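Local coordinates for L544 (Acanthamoeba polyphaga mimivirus, PDB 4AMQ), which is a virion-associated nucleotidyl transferase, probably acting through metal-bound acidic residues and possibly linked to DNA repair, at residues Q98-G107 and N194-I205. Sequence-based numbering, arbitrary orientation.
With MG (magnesium ion), chain D.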
loop_
_atom_site.group_PDB
_atom_site.type_symbol
_atom_site.label_atom_id
_atom_site.label_comp_id
_atom_site.label_asym_id
_atom_site.label_seq_id
_atom_site.Cartn_x
_atom_site.Cartn_y
_atom_site.Cartn_z
ATOM N N GLN A 98 8.050 -12.999 12.643
ATOM C CA GLN A 98 6.725 -12.402 12.523
ATOM C C GLN A 98 6.772 -10.986 11.940
ATOM O O GLN A 98 5.827 -10.536 11.294
ATOM C CB GLN A 98 6.038 -12.380 13.890
ATOM C CG GLN A 98 4.654 -11.749 13.885
ATOM C CD GLN A 98 4.053 -11.657 15.271
ATOM O OE1 GLN A 98 4.716 -11.240 16.220
ATOM N NE2 GLN A 98 2.791 -12.047 15.396
ATOM N N ILE A 99 7.880 -10.290 12.165
ATOM C CA ILE A 99 7.985 -8.884 11.795
ATOM C C ILE A 99 9.150 -8.606 10.864
ATOM O O ILE A 99 10.288 -8.945 11.164
ATOM C CB ILE A 99 8.165 -7.992 13.035
ATOM C CG1 ILE A 99 6.965 -8.128 13.973
ATOM C CG2 ILE A 99 8.374 -6.540 12.619
ATOM C CD1 ILE A 99 7.094 -7.305 15.237
ATOM N N LYS A 100 8.867 -7.966 9.739
ATOM C CA LYS A 100 9.929 -7.557 8.838
ATOM C C LYS A 100 9.775 -6.084 8.487
ATOM O O LYS A 100 8.708 -5.647 8.065
ATOM C CB LYS A 100 9.921 -8.420 7.570
ATOM C CG LYS A 100 11.247 -8.430 6.818
ATOM C CD LYS A 100 11.171 -9.280 5.551
ATOM C CE LYS A 100 10.946 -10.752 5.867
ATOM N NZ LYS A 100 12.123 -11.381 6.530
ATOM N N LEU A 101 10.840 -5.314 8.681
ATOM C CA LEU A 101 10.863 -3.939 8.218
ATOM C C LEU A 101 11.385 -3.910 6.787
ATOM O O LEU A 101 12.584 -4.042 6.559
ATOM C CB LEU A 101 11.740 -3.077 9.127
ATOM C CG LEU A 101 11.922 -1.623 8.687
ATOM C CD1 LEU A 101 10.577 -0.951 8.463
ATOM C CD2 LEU A 101 12.743 -0.855 9.712
ATOM N N ILE A 102 10.477 -3.752 5.827
ATOM C CA ILE A 102 10.832 -3.802 4.409
ATOM C C ILE A 102 11.528 -2.532 3.927
ATOM O O ILE A 102 12.596 -2.588 3.326
ATOM C CB ILE A 102 9.595 -4.051 3.520
ATOM C CG1 ILE A 102 8.952 -5.399 3.855
ATOM C CG2 ILE A 102 9.980 -3.998 2.048
ATOM C CD1 ILE A 102 9.839 -6.588 3.574
ATOM N N TYR A 103 10.913 -1.384 4.183
ATOM C CA TYR A 103 11.488 -0.121 3.739
ATOM C C TYR A 103 11.452 0.935 4.825
ATOM O O TYR A 103 10.493 1.023 5.591
ATOM C CB TYR A 103 10.739 0.438 2.526
ATOM C CG TYR A 103 10.802 -0.396 1.267
ATOM C CD1 TYR A 103 12.017 -0.702 0.667
ATOM C CD2 TYR A 103 9.636 -0.841 0.658
ATOM C CE1 TYR A 103 12.067 -1.454 -0.494
ATOM C CE2 TYR A 103 9.677 -1.587 -0.500
ATOM C CZ TYR A 103 10.892 -1.891 -1.071
ATOM O OH TYR A 103 10.920 -2.633 -2.225
ATOM N N VAL A 104 12.506 1.737 4.875
ATOM C CA VAL A 104 12.477 2.998 5.597
ATOM C C VAL A 104 12.498 4.099 4.549
ATOM O O VAL A 104 13.481 4.252 3.819
ATOM C CB VAL A 104 13.679 3.150 6.540
ATOM C CG1 VAL A 104 13.709 4.550 7.132
ATOM C CG2 VAL A 104 13.622 2.104 7.642
ATOM N N ILE A 105 11.405 4.847 4.458
ATOM C CA ILE A 105 11.279 5.874 3.433
ATOM C C ILE A 105 11.602 7.246 3.998
ATOM O O ILE A 105 10.871 7.771 4.835
ATOM C CB ILE A 105 9.866 5.903 2.832
ATOM C CG1 ILE A 105 9.471 4.515 2.327
ATOM C CG2 ILE A 105 9.790 6.926 1.711
ATOM C CD1 ILE A 105 8.105 4.473 1.686
ATOM N N CYS A 106 12.702 7.820 3.530
ATOM C CA CYS A 106 13.142 9.128 3.983
ATOM C C CYS A 106 14.065 9.736 2.938
ATOM O O CYS A 106 15.088 9.150 2.587
ATOM C CB CYS A 106 13.872 9.003 5.323
ATOM S SG CYS A 106 14.207 10.576 6.163
ATOM N N GLY A 107 13.696 10.908 2.433
ATOM C CA GLY A 107 14.521 11.606 1.462
ATOM C C GLY A 107 13.946 11.589 0.061
ATOM O O GLY A 107 13.015 10.841 -0.231
ATOM N N ASN A 194 15.171 16.337 6.600
ATOM C CA ASN A 194 13.762 15.961 6.579
ATOM C C ASN A 194 13.121 15.999 7.958
ATOM O O ASN A 194 13.814 15.998 8.972
ATOM C CB ASN A 194 13.585 14.584 5.932
ATOM C CG ASN A 194 13.817 14.613 4.432
ATOM O OD1 ASN A 194 12.887 14.831 3.653
ATOM N ND2 ASN A 194 15.062 14.403 4.020
ATOM N N SER A 195 11.793 16.031 7.991
ATOM C CA SER A 195 11.068 16.125 9.253
ATOM C C SER A 195 10.383 14.816 9.624
ATOM O O SER A 195 10.013 14.606 10.777
ATOM C CB SER A 195 10.030 17.245 9.187
ATOM O OG SER A 195 10.636 18.484 8.862
ATOM N N ILE A 196 10.207 13.941 8.640
ATOM C CA ILE A 196 9.499 12.687 8.859
ATOM C C ILE A 196 10.099 11.535 8.056
ATOM O O ILE A 196 10.626 11.734 6.964
ATOM C CB ILE A 196 8.009 12.817 8.492
ATOM C CG1 ILE A 196 7.297 11.475 8.680
ATOM C CG2 ILE A 196 7.854 13.302 7.061
ATOM C CD1 ILE A 196 5.908 11.432 8.090
ATOM N N LEU A 197 10.026 10.332 8.617
ATOM C CA LEU A 197 10.381 9.122 7.885
ATOM C C LEU A 197 9.266 8.092 8.024
ATOM O O LEU A 197 8.505 8.114 8.995
ATOM C CB LEU A 197 11.723 8.557 8.360
ATOM C CG LEU A 197 11.873 8.126 9.820
ATOM C CD1 LEU A 197 11.335 6.717 10.024
ATOM C CD2 LEU A 197 13.334 8.200 10.243
ATOM N N LEU A 198 9.157 7.201 7.043
ATOM C CA LEU A 198 8.100 6.195 7.051
ATOM C C LEU A 198 8.686 4.803 7.215
ATOM O O LEU A 198 9.573 4.407 6.453
ATOM C CB LEU A 198 7.282 6.261 5.756
ATOM C CG LEU A 198 6.099 5.298 5.618
ATOM C CD1 LEU A 198 4.964 5.725 6.531
ATOM C CD2 LEU A 198 5.614 5.229 4.176
ATOM N N LEU A 199 8.200 4.073 8.217
ATOM C CA LEU A 199 8.582 2.680 8.411
ATOM C C LEU A 199 7.540 1.773 7.764
ATOM O O LEU A 199 6.373 1.775 8.163
ATOM C CB LEU A 199 8.699 2.357 9.904
ATOM C CG LEU A 199 9.666 3.199 10.742
ATOM C CD1 LEU A 199 9.564 2.838 12.221
ATOM C CD2 LEU A 199 11.094 3.040 10.245
ATOM N N GLN A 200 7.949 1.004 6.761
ATOM C CA GLN A 200 7.021 0.092 6.098
ATOM C C GLN A 200 7.239 -1.349 6.535
ATOM O O GLN A 200 8.166 -2.019 6.082
ATOM C CB GLN A 200 7.110 0.215 4.577
ATOM C CG GLN A 200 6.444 1.472 4.037
ATOM C CD GLN A 200 6.362 1.484 2.526
ATOM O OE1 GLN A 200 7.183 0.873 1.844
ATOM N NE2 GLN A 200 5.361 2.176 1.995
ATOM N N TYR A 201 6.370 -1.817 7.422
ATOM C CA TYR A 201 6.481 -3.158 7.968
ATOM C C TYR A 201 5.528 -4.112 7.265
ATOM O O TYR A 201 4.511 -3.698 6.702
ATOM C CB TYR A 201 6.119 -3.163 9.460
ATOM C CG TYR A 201 7.100 -2.499 10.409
ATOM C CD1 TYR A 201 8.197 -3.194 10.903
ATOM C CD2 TYR A 201 6.895 -1.198 10.856
ATOM C CE1 TYR A 201 9.079 -2.604 11.789
ATOM C CE2 TYR A 201 7.774 -0.597 11.746
ATOM C CZ TYR A 201 8.864 -1.307 12.210
ATOM O OH TYR A 201 9.744 -0.720 13.096
ATOM N N PHE A 202 5.866 -5.393 7.302
ATOM C CA PHE A 202 4.879 -6.441 7.106
ATOM C C PHE A 202 4.928 -7.370 8.315
ATOM O O PHE A 202 5.997 -7.781 8.756
ATOM C CB PHE A 202 5.071 -7.171 5.773
ATOM C CG PHE A 202 4.462 -6.443 4.613
ATOM C CD1 PHE A 202 3.130 -6.642 4.281
ATOM C CD2 PHE A 202 5.202 -5.524 3.884
ATOM C CE1 PHE A 202 2.551 -5.959 3.227
ATOM C CE2 PHE A 202 4.632 -4.838 2.828
ATOM C CZ PHE A 202 3.301 -5.056 2.499
ATOM N N VAL A 203 3.761 -7.648 8.877
ATOM C CA VAL A 203 3.674 -8.385 10.124
ATOM C C VAL A 203 2.739 -9.570 9.969
ATOM O O VAL A 203 1.596 -9.425 9.548
ATOM C CB VAL A 203 3.173 -7.480 11.276
ATOM C CG1 VAL A 203 3.013 -8.279 12.569
ATOM C CG2 VAL A 203 4.123 -6.308 11.481
ATOM N N LYS A 204 3.232 -10.751 10.306
ATOM C CA LYS A 204 2.381 -11.924 10.290
ATOM C C LYS A 204 1.525 -11.917 11.546
ATOM O O LYS A 204 1.986 -12.278 12.626
ATOM C CB LYS A 204 3.212 -13.200 10.219
ATOM C CG LYS A 204 2.378 -14.424 9.922
ATOM C CD LYS A 204 3.155 -15.704 10.144
ATOM C CE LYS A 204 2.268 -16.914 9.898
ATOM N NZ LYS A 204 2.962 -18.188 10.229
ATOM N N ILE A 205 0.278 -11.487 11.405
ATOM C CA ILE A 205 -0.624 -11.430 12.549
ATOM C C ILE A 205 -1.169 -12.821 12.851
ATOM O O ILE A 205 -1.029 -13.318 13.971
ATOM C CB ILE A 205 -1.779 -10.444 12.317
ATOM C CG1 ILE A 205 -1.235 -9.023 12.175
ATOM C CG2 ILE A 205 -2.774 -10.516 13.462
ATOM C CD1 ILE A 205 -2.308 -7.983 11.930
HETATM MG MG MG D . 12.341 -10.247 10.834
HETATM O O HOH W 1 11.275 -11.942 9.420
HETATM O O HOH W 2 14.063 -8.853 9.551
#
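Leu101 and Tyr201 meet because their side chains leave the backbone differently: CG of Leu101 swings away from its own N (chi1 176°), while the ring of Tyr201 stays beside its N (chi1 -71°) and presents a face. CD1 of Leu101 sits almost over the middle of that ring, 4.0 Å from the Tyr201 centroid, in a CH-pi contact. Strands 99-107 and 196-204 run antiparallel here as neighbours in the mixed sheet of the nucleotidyltransferase domain, and they illustrate how a classic beta bulge lets a pairing change register without parting. Ile102 and Tyr103 both face Gln200. The Gln200 carbonyl takes a short but bent bond from Ile102 N, 2.9 Å from Gln200 O (138° at the hydrogen), and a longer, weak but straighter one from Tyr103 N; Gln200 N, in return, donates to Tyr103 O. Beyond the bulge, regular pairing resumes with Val104 opposite Leu199, and Ile105 and Leu198 then exchange two backbone bonds.

On either side of the bulge the paired side chains keep to matching faces. Ile99, Leu101 and Val104 lie with Val203, Tyr201 and Leu199 on one apolar face, partly covered by helix 28-42. On the other, Gln200 reaches out extended, its OE1 at the edge of the Tyr103 ring, 3.2 Å from Tyr103 CD2, and its amide packed against CD1 of Ile105. Gln200 also touches Asp213, a manganese ligand, so this face borders the metal centre. Phe202, whose ring edge receives CG1 of Ile102, is backed by helix 274-292.

Where strand 99-107 begins, the Ile99 carbonyl oxygen binds magnesium with Asp96 O and two waters, one of which accepts a bond from Lys100 NZ. Gln98 closes this end twice: its backbone O receives Lys204 N, and its extended side chain returns to place NE2 2.9 Å from Lys204 O, with that oxygen close to the plane of the Gln98 amide.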